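Local coordinates for penicillin-binding protein 2B (Streptococcus pneumoniae, PDB 2WAE) that is a penicillin-binding transpeptidase that probably cross-links neighbouring glycan strands of cell-wall peptidoglycan as part of the machinery that builds the peripheral wall, at residues Leu116-Leu121 and Ala156-Pro161; Thr102-Ser107 and Ala203-Ile208; Val234-Ser239 and Val263-Leu268; Lys77-Phe82 and Thr189-Thr194; Glu62-Ser67 and Gly557-Leu562. All coordinates share one frame; numbering follows the deposited sequence.

Interaction 1 of 5, residues Leu116-Leu121 and Ala156-Pro161; sequences LADYYL and AVDSVP. Unlike the reference sequence in segment 156-161: Pro161 (reference Gln).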
# COMPACT_ATOMS: atom_id res chain seq x y z
N LEU A 116 -14.89 34.61 -3.52
CA LEU A 116 -14.86 36.04 -3.81
C LEU A 116 -16.25 36.52 -4.21
O LEU A 116 -16.73 37.54 -3.71
CB LEU A 116 -13.87 36.35 -4.93
CG LEU A 116 -12.38 36.48 -4.58
CD1 LEU A 116 -11.51 36.07 -5.76
CD2 LEU A 116 -12.03 37.89 -4.12
N ALA A 117 -16.89 35.79 -5.11
CA ALA A 117 -18.21 36.16 -5.58
C ALA A 117 -19.28 36.10 -4.49
O ALA A 117 -20.18 36.93 -4.45
CB ALA A 117 -18.60 35.31 -6.78
N ASP A 118 -19.19 35.11 -3.60
CA ASP A 118 -20.17 34.96 -2.52
C ASP A 118 -20.14 36.19 -1.63
O ASP A 118 -21.18 36.72 -1.24
CB ASP A 118 -19.90 33.72 -1.68
CG ASP A 118 -20.35 32.44 -2.36
OD1 ASP A 118 -21.09 32.51 -3.37
OD2 ASP A 118 -19.97 31.35 -1.88
N TYR A 119 -18.92 36.63 -1.33
CA TYR A 119 -18.69 37.80 -0.51
C TYR A 119 -19.15 39.08 -1.21
O TYR A 119 -19.79 39.93 -0.58
CB TYR A 119 -17.22 37.87 -0.12
CG TYR A 119 -16.88 39.02 0.79
CD1 TYR A 119 -16.90 38.87 2.17
CD2 TYR A 119 -16.52 40.26 0.26
CE1 TYR A 119 -16.57 39.92 3.01
CE2 TYR A 119 -16.19 41.32 1.09
CZ TYR A 119 -16.21 41.14 2.46
OH TYR A 119 -15.89 42.20 3.28
N TYR A 120 -18.84 39.22 -2.49
CA TYR A 120 -19.32 40.36 -3.27
C TYR A 120 -20.86 40.47 -3.22
O TYR A 120 -21.40 41.54 -2.95
CB TYR A 120 -18.81 40.31 -4.71
CG TYR A 120 -19.27 41.46 -5.58
CD1 TYR A 120 -18.64 42.70 -5.52
CD2 TYR A 120 -20.32 41.31 -6.48
CE1 TYR A 120 -19.05 43.76 -6.32
CE2 TYR A 120 -20.75 42.35 -7.27
CZ TYR A 120 -20.11 43.58 -7.19
OH TYR A 120 -20.53 44.62 -7.99
N LEU A 121 -21.54 39.35 -3.45
CA LEU A 121 -23.00 39.32 -3.59
C LEU A 121 -23.77 39.26 -2.27
O LEU A 121 -25.01 39.24 -2.28
CB LEU A 121 -23.42 38.15 -4.47
CG LEU A 121 -22.87 38.20 -5.90
CD1 LEU A 121 -23.15 36.90 -6.60
CD2 LEU A 121 -23.49 39.37 -6.64
N ALA A 156 -26.07 31.89 -12.08
CA ALA A 156 -25.93 32.74 -13.25
C ALA A 156 -25.41 34.12 -12.86
O ALA A 156 -24.65 34.75 -13.60
CB ALA A 156 -27.24 32.83 -14.03
N VAL A 157 -25.82 34.60 -11.69
CA VAL A 157 -25.30 35.86 -11.17
C VAL A 157 -23.88 35.67 -10.64
O VAL A 157 -23.18 36.65 -10.37
CB VAL A 157 -26.22 36.48 -10.09
CG1 VAL A 157 -26.15 35.68 -8.79
CG2 VAL A 157 -25.86 37.94 -9.84
N ASP A 158 -23.46 34.42 -10.52
CA ASP A 158 -22.11 34.08 -10.06
C ASP A 158 -21.10 34.09 -11.19
O ASP A 158 -19.89 34.08 -10.96
CB ASP A 158 -22.09 32.71 -9.38
CG ASP A 158 -22.15 32.81 -7.86
OD1 ASP A 158 -21.41 32.05 -7.20
OD2 ASP A 158 -22.92 33.64 -7.34
N SER A 159 -21.60 34.08 -12.42
CA SER A 159 -20.71 34.15 -13.58
C SER A 159 -20.73 35.55 -14.19
O SER A 159 -20.09 35.80 -15.21
CB SER A 159 -21.10 33.09 -14.61
OG SER A 159 -21.18 31.82 -14.00
N VAL A 160 -21.45 36.47 -13.54
CA VAL A 160 -21.59 37.84 -14.02
C VAL A 160 -20.54 38.85 -13.53
O VAL A 160 -20.28 39.84 -14.22
CB VAL A 160 -23.04 38.39 -13.82
CG1 VAL A 160 -23.27 38.84 -12.39
CG2 VAL A 160 -23.32 39.54 -14.78
N PRO A 161 -19.93 38.62 -12.35
CA PRO A 161 -18.93 39.57 -11.88
C PRO A 161 -17.51 39.09 -12.18
O PRO A 161 -17.23 37.89 -12.11
CB PRO A 161 -19.16 39.58 -10.37
CG PRO A 161 -19.66 38.20 -10.06
CD PRO A 161 -20.18 37.58 -11.34

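Interaction 2 of 5, residues Thr102-Ser107 and Ala203-Ile208; sequences TYVSIS and AVIASI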
# COMPACT_ATOMS: atom_id res chain seq x y z
N THR A 102 -10.45 40.20 14.92
CA THR A 102 -9.67 40.88 15.94
C THR A 102 -8.97 39.87 16.84
O THR A 102 -7.92 40.17 17.41
CB THR A 102 -10.48 41.91 16.78
OG1 THR A 102 -11.64 41.28 17.33
CG2 THR A 102 -10.92 43.10 15.93
N TYR A 103 -9.52 38.67 16.94
CA TYR A 103 -9.00 37.70 17.90
C TYR A 103 -8.12 36.61 17.30
O TYR A 103 -7.30 36.03 18.00
CB TYR A 103 -10.14 37.09 18.72
CG TYR A 103 -10.87 38.16 19.52
CD1 TYR A 103 -10.46 38.50 20.80
CD2 TYR A 103 -11.93 38.86 18.97
CE1 TYR A 103 -11.11 39.49 21.52
CE2 TYR A 103 -12.58 39.85 19.68
CZ TYR A 103 -12.17 40.16 20.95
OH TYR A 103 -12.82 41.15 21.66
N VAL A 104 -8.27 36.36 16.01
CA VAL A 104 -7.51 35.26 15.40
C VAL A 104 -6.50 35.75 14.36
O VAL A 104 -6.61 36.85 13.84
CB VAL A 104 -8.44 34.20 14.77
CG1 VAL A 104 -9.21 33.48 15.86
CG2 VAL A 104 -9.41 34.86 13.81
N SER A 105 -5.51 34.91 14.08
CA SER A 105 -4.53 35.20 13.04
C SER A 105 -4.83 34.39 11.79
O SER A 105 -5.13 33.19 11.87
CB SER A 105 -3.11 34.85 13.49
OG SER A 105 -2.74 35.53 14.68
N ILE A 106 -4.76 35.05 10.64
CA ILE A 106 -4.90 34.38 9.35
C ILE A 106 -3.68 34.67 8.49
O ILE A 106 -3.38 35.82 8.17
CB ILE A 106 -6.14 34.84 8.57
CG1 ILE A 106 -7.41 34.79 9.43
CG2 ILE A 106 -6.29 34.03 7.29
CD1 ILE A 106 -7.96 33.40 9.61
N SER A 107 -2.96 33.62 8.11
CA SER A 107 -1.72 33.82 7.39
C SER A 107 -1.90 33.69 5.88
O SER A 107 -1.90 34.69 5.16
CB SER A 107 -0.66 32.85 7.90
OG SER A 107 -1.10 31.51 7.75
N ALA A 203 -8.44 31.47 25.75
CA ALA A 203 -9.19 31.96 26.90
C ALA A 203 -9.84 33.32 26.65
O ALA A 203 -10.89 33.62 27.22
CB ALA A 203 -8.30 32.01 28.14
N VAL A 204 -9.21 34.14 25.81
CA VAL A 204 -9.80 35.41 25.41
C VAL A 204 -11.09 35.16 24.62
O VAL A 204 -12.15 35.66 24.99
CB VAL A 204 -8.83 36.27 24.59
CG1 VAL A 204 -9.52 37.51 24.05
CG2 VAL A 204 -7.63 36.67 25.43
N ILE A 205 -10.99 34.39 23.54
CA ILE A 205 -12.16 34.06 22.72
C ILE A 205 -13.31 33.46 23.53
O ILE A 205 -14.47 33.79 23.30
CB ILE A 205 -11.80 33.11 21.56
CG1 ILE A 205 -10.85 33.82 20.58
CG2 ILE A 205 -13.05 32.59 20.87
CD1 ILE A 205 -10.29 32.91 19.49
N ALA A 206 -13.00 32.58 24.47
CA ALA A 206 -14.03 31.93 25.28
C ALA A 206 -14.81 32.96 26.11
O ALA A 206 -16.00 32.79 26.36
CB ALA A 206 -13.43 30.85 26.18
N SER A 207 -14.13 34.02 26.51
CA SER A 207 -14.74 35.00 27.41
C SER A 207 -15.64 35.98 26.67
O SER A 207 -16.55 36.56 27.25
CB SER A 207 -13.66 35.75 28.19
OG SER A 207 -12.99 36.68 27.36
N ILE A 208 -15.38 36.18 25.38
CA ILE A 208 -16.18 37.13 24.60
C ILE A 208 -17.05 36.48 23.53
O ILE A 208 -17.60 37.17 22.68
CB ILE A 208 -15.34 38.31 24.02
CG1 ILE A 208 -14.81 38.02 22.61
CG2 ILE A 208 -14.29 38.79 25.01
CD1 ILE A 208 -13.88 36.86 22.51

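Interaction 3 of 5, residues Val234-Ser239 and Val263-Leu268; sequences VGSVSS and VGTSYL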
# COMPACT_ATOMS: atom_id res chain seq x y z
N VAL A 234 1.98 3.54 7.10
CA VAL A 234 0.81 4.04 7.80
C VAL A 234 -0.09 4.89 6.90
O VAL A 234 -1.32 4.82 7.01
CB VAL A 234 1.22 4.84 9.03
CG1 VAL A 234 0.12 5.81 9.44
CG2 VAL A 234 1.61 3.89 10.14
N GLY A 235 0.50 5.66 6.00
CA GLY A 235 -0.27 6.49 5.08
C GLY A 235 -0.60 7.86 5.65
O GLY A 235 -0.10 8.24 6.72
N SER A 236 -1.43 8.60 4.93
CA SER A 236 -1.82 9.94 5.38
C SER A 236 -3.31 10.10 5.67
O SER A 236 -4.14 9.30 5.22
CB SER A 236 -1.32 11.00 4.38
OG SER A 236 -1.77 10.74 3.06
N VAL A 237 -3.64 11.13 6.45
CA VAL A 237 -5.02 11.58 6.69
C VAL A 237 -5.13 13.04 6.25
O VAL A 237 -4.20 13.82 6.44
CB VAL A 237 -5.37 11.49 8.19
CG1 VAL A 237 -6.80 11.92 8.44
CG2 VAL A 237 -5.16 10.08 8.71
N SER A 238 -6.26 13.43 5.65
CA SER A 238 -6.45 14.80 5.16
C SER A 238 -6.60 15.86 6.26
O SER A 238 -7.17 15.61 7.32
CB SER A 238 -7.64 14.88 4.20
OG SER A 238 -8.87 14.69 4.88
N SER A 239 -6.07 17.06 5.99
CA SER A 239 -6.23 18.19 6.90
C SER A 239 -7.69 18.64 7.02
O SER A 239 -8.53 18.32 6.17
CB SER A 239 -5.39 19.39 6.45
OG SER A 239 -4.00 19.14 6.64
N VAL A 263 -10.14 12.25 6.61
CA VAL A 263 -10.18 10.83 6.27
C VAL A 263 -8.87 10.33 5.67
O VAL A 263 -8.10 11.09 5.07
CB VAL A 263 -11.29 10.54 5.25
CG1 VAL A 263 -12.65 10.93 5.81
CG2 VAL A 263 -11.02 11.26 3.93
N GLY A 264 -8.62 9.03 5.85
CA GLY A 264 -7.41 8.41 5.31
C GLY A 264 -7.34 8.59 3.81
O GLY A 264 -8.27 8.24 3.10
N THR A 265 -6.25 9.16 3.33
CA THR A 265 -6.09 9.37 1.89
C THR A 265 -5.02 8.46 1.30
O THR A 265 -4.82 8.46 0.09
CB THR A 265 -5.70 10.82 1.57
OG1 THR A 265 -4.47 11.13 2.23
CG2 THR A 265 -6.79 11.81 2.02
N SER A 266 -4.34 7.69 2.14
CA SER A 266 -3.16 6.95 1.71
C SER A 266 -2.92 5.68 2.53
O SER A 266 -3.04 5.68 3.75
CB SER A 266 -1.93 7.85 1.80
OG SER A 266 -0.90 7.36 0.97
N TYR A 267 -2.57 4.60 1.84
CA TYR A 267 -2.16 3.32 2.44
C TYR A 267 -3.06 2.77 3.54
O TYR A 267 -4.24 2.52 3.29
CB TYR A 267 -0.67 3.33 2.78
CG TYR A 267 0.15 3.73 1.57
CD1 TYR A 267 0.66 5.02 1.45
CD2 TYR A 267 0.37 2.84 0.52
CE1 TYR A 267 1.39 5.41 0.34
CE2 TYR A 267 1.09 3.22 -0.59
CZ TYR A 267 1.59 4.50 -0.68
OH TYR A 267 2.32 4.87 -1.79
N LEU A 268 -2.54 2.54 4.74
CA LEU A 268 -3.36 1.93 5.79
C LEU A 268 -4.47 2.85 6.32
O LEU A 268 -5.58 2.40 6.60
CB LEU A 268 -2.52 1.39 6.96
CG LEU A 268 -1.66 0.12 6.87
CD1 LEU A 268 -1.04 -0.19 8.24
CD2 LEU A 268 -2.40 -1.09 6.32

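Interaction 4 of 5, residues Lys77-Phe82 and Thr189-Thr194; sequences KQVVSF and TGTIAT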
# COMPACT_ATOMS: atom_id res chain seq x y z
N LYS A 77 -5.84 19.62 20.56
CA LYS A 77 -5.77 21.08 20.44
C LYS A 77 -7.14 21.75 20.55
O LYS A 77 -8.16 21.07 20.47
CB LYS A 77 -5.14 21.47 19.10
CG LYS A 77 -5.92 20.96 17.90
CD LYS A 77 -5.53 21.66 16.61
CE LYS A 77 -6.33 21.10 15.44
NZ LYS A 77 -6.16 21.93 14.22
N GLN A 78 -7.17 23.07 20.70
CA GLN A 78 -8.45 23.78 20.73
C GLN A 78 -8.69 24.69 19.53
O GLN A 78 -7.79 25.40 19.10
CB GLN A 78 -8.60 24.57 22.03
CG GLN A 78 -8.53 23.69 23.25
CD GLN A 78 -9.02 24.39 24.48
OE1 GLN A 78 -10.19 24.74 24.57
NE2 GLN A 78 -8.12 24.61 25.43
N VAL A 79 -9.91 24.67 19.00
CA VAL A 79 -10.22 25.41 17.79
C VAL A 79 -11.47 26.27 17.92
O VAL A 79 -12.36 25.98 18.72
CB VAL A 79 -10.45 24.45 16.61
CG1 VAL A 79 -10.57 25.25 15.33
CG2 VAL A 79 -9.29 23.47 16.49
N VAL A 80 -11.56 27.31 17.10
CA VAL A 80 -12.81 28.06 17.02
C VAL A 80 -13.85 27.23 16.28
O VAL A 80 -13.56 26.70 15.21
CB VAL A 80 -12.64 29.38 16.25
CG1 VAL A 80 -13.93 30.17 16.29
CG2 VAL A 80 -11.49 30.18 16.82
N SER A 81 -15.05 27.13 16.84
CA SER A 81 -16.16 26.49 16.17
C SER A 81 -17.25 27.50 15.88
O SER A 81 -17.37 28.49 16.60
CB SER A 81 -16.72 25.39 17.07
OG SER A 81 -15.82 24.30 17.09
N PHE A 82 -18.04 27.25 14.84
CA PHE A 82 -19.18 28.08 14.50
C PHE A 82 -20.45 27.25 14.27
O PHE A 82 -20.42 26.27 13.52
CB PHE A 82 -18.89 28.91 13.25
CG PHE A 82 -20.01 29.82 12.86
CD1 PHE A 82 -20.54 30.73 13.76
CD2 PHE A 82 -20.55 29.75 11.59
CE1 PHE A 82 -21.58 31.57 13.41
CE2 PHE A 82 -21.60 30.58 11.22
CZ PHE A 82 -22.12 31.49 12.13
N THR A 189 -22.59 22.41 13.43
CA THR A 189 -21.45 23.02 14.10
C THR A 189 -20.17 22.64 13.36
O THR A 189 -19.78 21.48 13.34
CB THR A 189 -21.34 22.54 15.55
OG1 THR A 189 -22.48 22.99 16.28
CG2 THR A 189 -20.06 23.07 16.19
N GLY A 190 -19.54 23.63 12.74
CA GLY A 190 -18.31 23.42 11.99
C GLY A 190 -17.11 24.11 12.61
O GLY A 190 -17.24 25.06 13.38
N THR A 191 -15.92 23.62 12.27
CA THR A 191 -14.67 24.23 12.70
C THR A 191 -14.29 25.37 11.76
O THR A 191 -14.50 25.28 10.55
CB THR A 191 -13.53 23.19 12.73
OG1 THR A 191 -13.81 22.24 13.76
CG2 THR A 191 -12.19 23.84 13.01
N ILE A 192 -13.76 26.44 12.34
CA ILE A 192 -13.32 27.60 11.59
C ILE A 192 -11.80 27.62 11.57
O ILE A 192 -11.17 28.08 12.52
CB ILE A 192 -13.82 28.89 12.27
CG1 ILE A 192 -15.35 28.88 12.35
CG2 ILE A 192 -13.28 30.12 11.55
CD1 ILE A 192 -16.07 28.56 11.03
N ALA A 193 -11.20 27.11 10.50
CA ALA A 193 -9.75 26.94 10.45
C ALA A 193 -8.99 28.26 10.56
O ALA A 193 -9.30 29.24 9.87
CB ALA A 193 -9.31 26.18 9.19
N THR A 194 -8.00 28.27 11.44
CA THR A 194 -7.18 29.45 11.67
C THR A 194 -5.77 28.99 12.05
O THR A 194 -5.50 27.78 12.06
CB THR A 194 -7.78 30.34 12.78
OG1 THR A 194 -7.00 31.54 12.91
CG2 THR A 194 -7.80 29.59 14.11

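Interaction 5 of 5, residues Glu62-Ser67 and Gly557-Leu562; sequences EIYDAS and GGLGEL. Unlike the reference sequence in segment 557-562: Glu561 (reference Asp).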
# COMPACT_ATOMS: atom_id res chain seq x y z
N GLU A 62 -6.13 4.74 16.53
CA GLU A 62 -4.69 4.73 16.34
C GLU A 62 -4.11 3.42 15.79
O GLU A 62 -4.78 2.38 15.77
CB GLU A 62 -3.98 5.24 17.59
CG GLU A 62 -4.01 6.76 17.69
CD GLU A 62 -3.93 7.27 19.11
OE1 GLU A 62 -3.90 8.51 19.30
OE2 GLU A 62 -3.91 6.44 20.05
N ILE A 63 -2.86 3.49 15.33
CA ILE A 63 -2.18 2.35 14.71
C ILE A 63 -0.98 1.86 15.53
O ILE A 63 -0.09 2.63 15.87
CB ILE A 63 -1.78 2.69 13.26
CG1 ILE A 63 -2.99 3.27 12.52
CG2 ILE A 63 -1.26 1.45 12.53
CD1 ILE A 63 -2.71 3.67 11.08
N TYR A 64 -0.96 0.56 15.84
CA TYR A 64 0.02 0.00 16.78
C TYR A 64 0.78 -1.16 16.16
O TYR A 64 0.19 -1.96 15.43
CB TYR A 64 -0.69 -0.49 18.04
CG TYR A 64 -1.40 0.61 18.79
CD1 TYR A 64 -0.81 1.24 19.88
CD2 TYR A 64 -2.66 1.03 18.39
CE1 TYR A 64 -1.45 2.25 20.56
CE2 TYR A 64 -3.32 2.04 19.06
CZ TYR A 64 -2.72 2.65 20.15
OH TYR A 64 -3.38 3.65 20.81
N ASP A 65 2.07 -1.28 16.48
CA ASP A 65 2.86 -2.39 15.95
C ASP A 65 2.54 -3.70 16.67
O ASP A 65 1.72 -3.72 17.58
CB ASP A 65 4.35 -2.09 15.98
CG ASP A 65 5.00 -2.45 17.30
OD1 ASP A 65 4.39 -2.23 18.36
OD2 ASP A 65 6.14 -2.96 17.29
N ALA A 66 3.19 -4.78 16.26
CA ALA A 66 2.89 -6.11 16.78
C ALA A 66 3.07 -6.23 18.29
O ALA A 66 2.51 -7.12 18.91
CB ALA A 66 3.71 -7.17 16.04
N SER A 67 3.84 -5.31 18.87
CA SER A 67 4.16 -5.36 20.29
C SER A 67 3.47 -4.24 21.07
O SER A 67 3.56 -4.19 22.30
CB SER A 67 5.67 -5.26 20.51
OG SER A 67 6.10 -3.91 20.41
N GLY A 557 -7.77 6.39 25.95
CA GLY A 557 -7.44 6.43 24.53
C GLY A 557 -6.21 5.65 24.09
O GLY A 557 -5.35 6.19 23.41
N GLY A 558 -6.13 4.38 24.48
CA GLY A 558 -4.98 3.57 24.09
C GLY A 558 -5.37 2.12 23.88
O GLY A 558 -6.46 1.71 24.25
N LEU A 559 -4.46 1.34 23.28
CA LEU A 559 -4.75 -0.04 22.91
C LEU A 559 -5.48 -0.84 23.99
O LEU A 559 -4.90 -1.21 25.02
CB LEU A 559 -3.46 -0.75 22.46
CG LEU A 559 -3.61 -1.94 21.50
CD1 LEU A 559 -4.30 -1.54 20.20
CD2 LEU A 559 -2.27 -2.61 21.21
N GLY A 560 -6.77 -1.09 23.75
CA GLY A 560 -7.61 -1.87 24.66
C GLY A 560 -7.65 -3.32 24.21
O GLY A 560 -6.61 -3.87 23.84
N GLU A 561 -8.82 -3.94 24.22
CA GLU A 561 -8.91 -5.36 23.89
C GLU A 561 -9.47 -5.70 22.52
O GLU A 561 -9.97 -4.84 21.80
CB GLU A 561 -9.67 -6.14 24.96
CG GLU A 561 -11.14 -5.79 25.06
CD GLU A 561 -11.69 -6.10 26.44
OE1 GLU A 561 -11.01 -6.86 27.18
OE2 GLU A 561 -12.78 -5.60 26.79
N LEU A 562 -9.38 -6.99 22.18
CA LEU A 562 -9.65 -7.45 20.83
C LEU A 562 -11.13 -7.36 20.45
O LEU A 562 -11.99 -7.81 21.19
CB LEU A 562 -9.14 -8.87 20.66
CG LEU A 562 -9.24 -9.42 19.24
CD1 LEU A 562 -8.42 -8.57 18.27
CD2 LEU A 562 -8.81 -10.88 19.22

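Interaction 1 of 5, residues Leu116-Leu121 and Ala156-Pro161
Helix-to-loop packing with an acidic fringe joins Ala117, Asp118, Tyr120 and Leu121, in and just after the last turn of helix 113-120, to Val157, Asp158 and Pro161, in the loop that follows helix 152-156. The contact lies within the N-terminal dimerisation-domain family region, away from the zinc site and the active-site serine. Leu121 makes the closest approach. Its CG is anti to its own carbonyl carbon (chi1 -61°), which carries the CD1 branch out to the loop, and there CD1 stands 3.4 Å from OD2 of Asp158. The same methyl meets the apolar branch of Val157, with Leu121 CD1 and Val157 CG1 3.9 Å apart, and it also lies near Val157 O. One turn back along the helix, the methyl of Ala117 faces the other carboxylate oxygen, Ala117 CB to Asp158 OD1 being 4.3 Å. The backbones come nearest at this pair, with the CA atoms of Ala117 and Asp158 6.3 Å apart. Asp118 brings a second carboxylate to the same spot: its OD1 is 3.9 Å from OD1 of Asp158, and the two carboxylate planes are turned 52° against each other. Two like charges this close may raise the pKa of one of them. On the far side of Ala117, Pro161 offers CB obliquely to the Tyr120 ring, Tyr120 CD2 to Pro161 CB being 4.4 Å, a loose apolar contact. Helix 124-130 lies against both segments: Ile126 touches Tyr120, Tyr127 touches Val157, and Thr130 touches both Leu121 and Val157. Helix 171-182 packs against helix 113-120 through Tyr119, whose hydroxyl is hydrogen-bonded to Glu174.

Interaction 2 of 5, residues Thr102-Ser107 and Ala203-Ile208
The ring of Tyr103 is the flat group here, with Ile208 over one face and Val204 at the edge. Ile208 lays its CG1-CD1 arm on that face: CD1 sits 4.0 Å from the centroid of the Tyr103 ring, 13° off the ring normal, a well-centred CH-pi contact. The preceding carbon of the arm reaches toward the phenol end, where Ile208 CG1 is 3.8 Å from Tyr103 CZ. Val204 comes in near the ring plane, its CG1 3.5 Å from Tyr103 CD1. CG1 is put there by a first torsion that sets it anti to the backbone N (chi1 173°), and the two side chains cross at about a right angle. Ile205 touches the stem of the tyrosine, obliquely to the ring, with Ile205 CG1 3.8 Å from Tyr103 CB. Its far methyl continues inward to the next residue of the loop, with Ile205 CD1 and Val104 CG1 3.8 Å apart. Residues 203-208 belong to helix 199-208, and the loop follows helix 90-100. Both Val104 and Ile205 also touch Val80 of strand 72-83, so the inner end of the contact rests on the sheet. The cross-segment contacts are wholly apolar. They therefore hold by shape and dispersion, with the aromatic face serving as a platform for aliphatic carbons, while the Ser207 hydroxyl is bonded within its own helix, to Val204 O.

Interaction 3 of 5, residues Val234-Ser239 and Val263-Leu268
A single beta bridge, Val237 with Gly264, pairs two irregular stretches that run between short helices of the dimerisation-domain family region. The chain leaves helix 231-234 at Gly235, where phi turns positive, and then runs alongside residues 263-266 before helix 267-271 starts. On one side of the bridge Ser236 O accepts from Thr265 N at 2.8 Å, the donor standing 36° out of the carbonyl plane; Ser266 N adds a weak second bond to that oxygen. On the other side Ser238 N donates to Val263 O at 3.0 Å, likewise from above the carbonyl plane. Hydroxyls extend the pairing at both ends. Ser236 OG, held between its backbone N and carbonyl carbon (chi1 55°), gives its proton to Thr265 OG1 at 2.9 Å. Ser238 OG accepts from Val263 N at 3.2 Å in a fairly straight bond (166°), while its strongest polar partner is Gly243 O; this hydroxyl therefore links three points of chain. Gly235, at its positive phi, allows a close backbone approach: its CA lies 3.2 Å from Ser266 O in a CA-H...O contact. The Gly235 CA also sits at the edge of the Tyr267 ring, near its plane, with Tyr267 CD1 4.0 Å from Gly235 CA. Beyond the bridge, Val234 and Val237 both lean on Glu269 of helix 267-271, Gly264 N is hydrogen-bonded to Glu273 at the start of helix 273-276, and Tyr267 touches Leu375 in a loop farther along the chain.

Interaction 4 of 5, residues Lys77-Phe82 and Thr189-Thr194
An antiparallel strand pair forms one side of a three-stranded sheet, where edge strand 189-191 lines up with central strand 72-83. Phe82 and Gly190 are the hydrogen-bonded pair, each giving and taking a bond: Phe82 N to Gly190 O is 2.8 Å, nearly along the C=O axis, and Gly190 N to Phe82 O is 2.9 Å. Ser81 and Thr191 follow as the non-hydrogen-bonded pair, their CA atoms 4.4 Å apart. A third bond, Ile192 N to Val80 O at 2.9 Å and almost straight (172°), carries the pairing beyond it. The order across this sheet is 189-191, 72-83, 215-225, so strand 72-83 also bonds through Lys77, Val79 and Ser81 to the strand on its other flank. Side chains alternate between the two faces. On the face of Phe82, Ile192 folds its CG1-CD1 arm against the stem of the phenylalanine, with Ile192 CD1 3.6 Å from Phe82 CB, while CB of Ile192 stands 4.2 Å from CB of Val80. The Phe82 ring, trans to N across the CA-CB bond (chi1 -179°), swings away from the edge strand to Leu93 of helix 90-100 and Leu181 of helix 171-182; Leu100 and Leu181 touch Ile192. On the face of Ser81 and Thr191 the hydroxyls find outside partners, Ser81 OG bonding to Ser218 OG of strand 215-225 and Thr191 OG1 to Glu240.

Interaction 5 of 5, residues Glu62-Ser67 and Gly557-Leu562
The backbones of residues 62-67 and 557-562 stay well apart, their nearest CA pairs (Glu62 with Gly558, Tyr64 with Leu559) both 7.8 Å, so side chains bridge the gap between strands 63-64 and 559-565. Leu559 lies over one face of the Tyr64 ring. Its CB is 4.0 Å above the plane, over the centre, and CD1 makes a CH-pi contact 4.0 Å from the Tyr64 ring centroid, 27° off the normal. The closest atoms are Tyr64 CD2 and Leu559 CD1 at 3.5 Å, toward the stem side of the ring, and CD2 of the leucine reaches back toward Tyr64 CB. The two side chains run antiparallel: a first torsion of -155° points Leu559 CG away from its own N and turns both methyls toward the stem of the tyrosine, while the hydroxyl of Tyr64 extends over the glycines, with Tyr64 OH 3.7 Å from Gly558 CA. Glu62 runs extended beyond CG, its OE2 2.9 Å from Tyr64 OH and 3.7 Å from Gly557 O. Strands 307-310 and 547-553 lie between these two edge strands in a four-stranded mixed sheet, so the contact spans one face of that sheet and ties the N-terminal region to the transpeptidase domain. The chemistry is aliphatic-on-aromatic in the middle and polar beside it, around the Glu62 carboxylate, where Lys304 is hydrogen-bonded to Gly557 O and forms a long, weak ion pair with Glu62, which probably helps offset the buried carboxylate's charge.

How the interactions relate
Interaction 4 is the most buried of the five; the others are partly buried, and interaction 2 includes the exposed Val204. Ser105 O bonds to Thr194 OG1 and Ile205 packs on Val80, so interaction 2 packs against strand 72-83, the central strand of interaction 4. Interaction 1 lies within the chain loops closed by both but stays about 12 Å from interaction 2 at the nearest atoms. Interactions 3 and 5 touch through Val234 CG1 and Ile63 CD1, and interaction 5 alone reaches the transpeptidase domain. Chemistry follows place: backbone bonds dominate interactions 3 and 4, aliphatic carbons over a tyrosine face mark interactions 2 and 5, and interaction 1 mixes loose apolar packing with facing carboxylates.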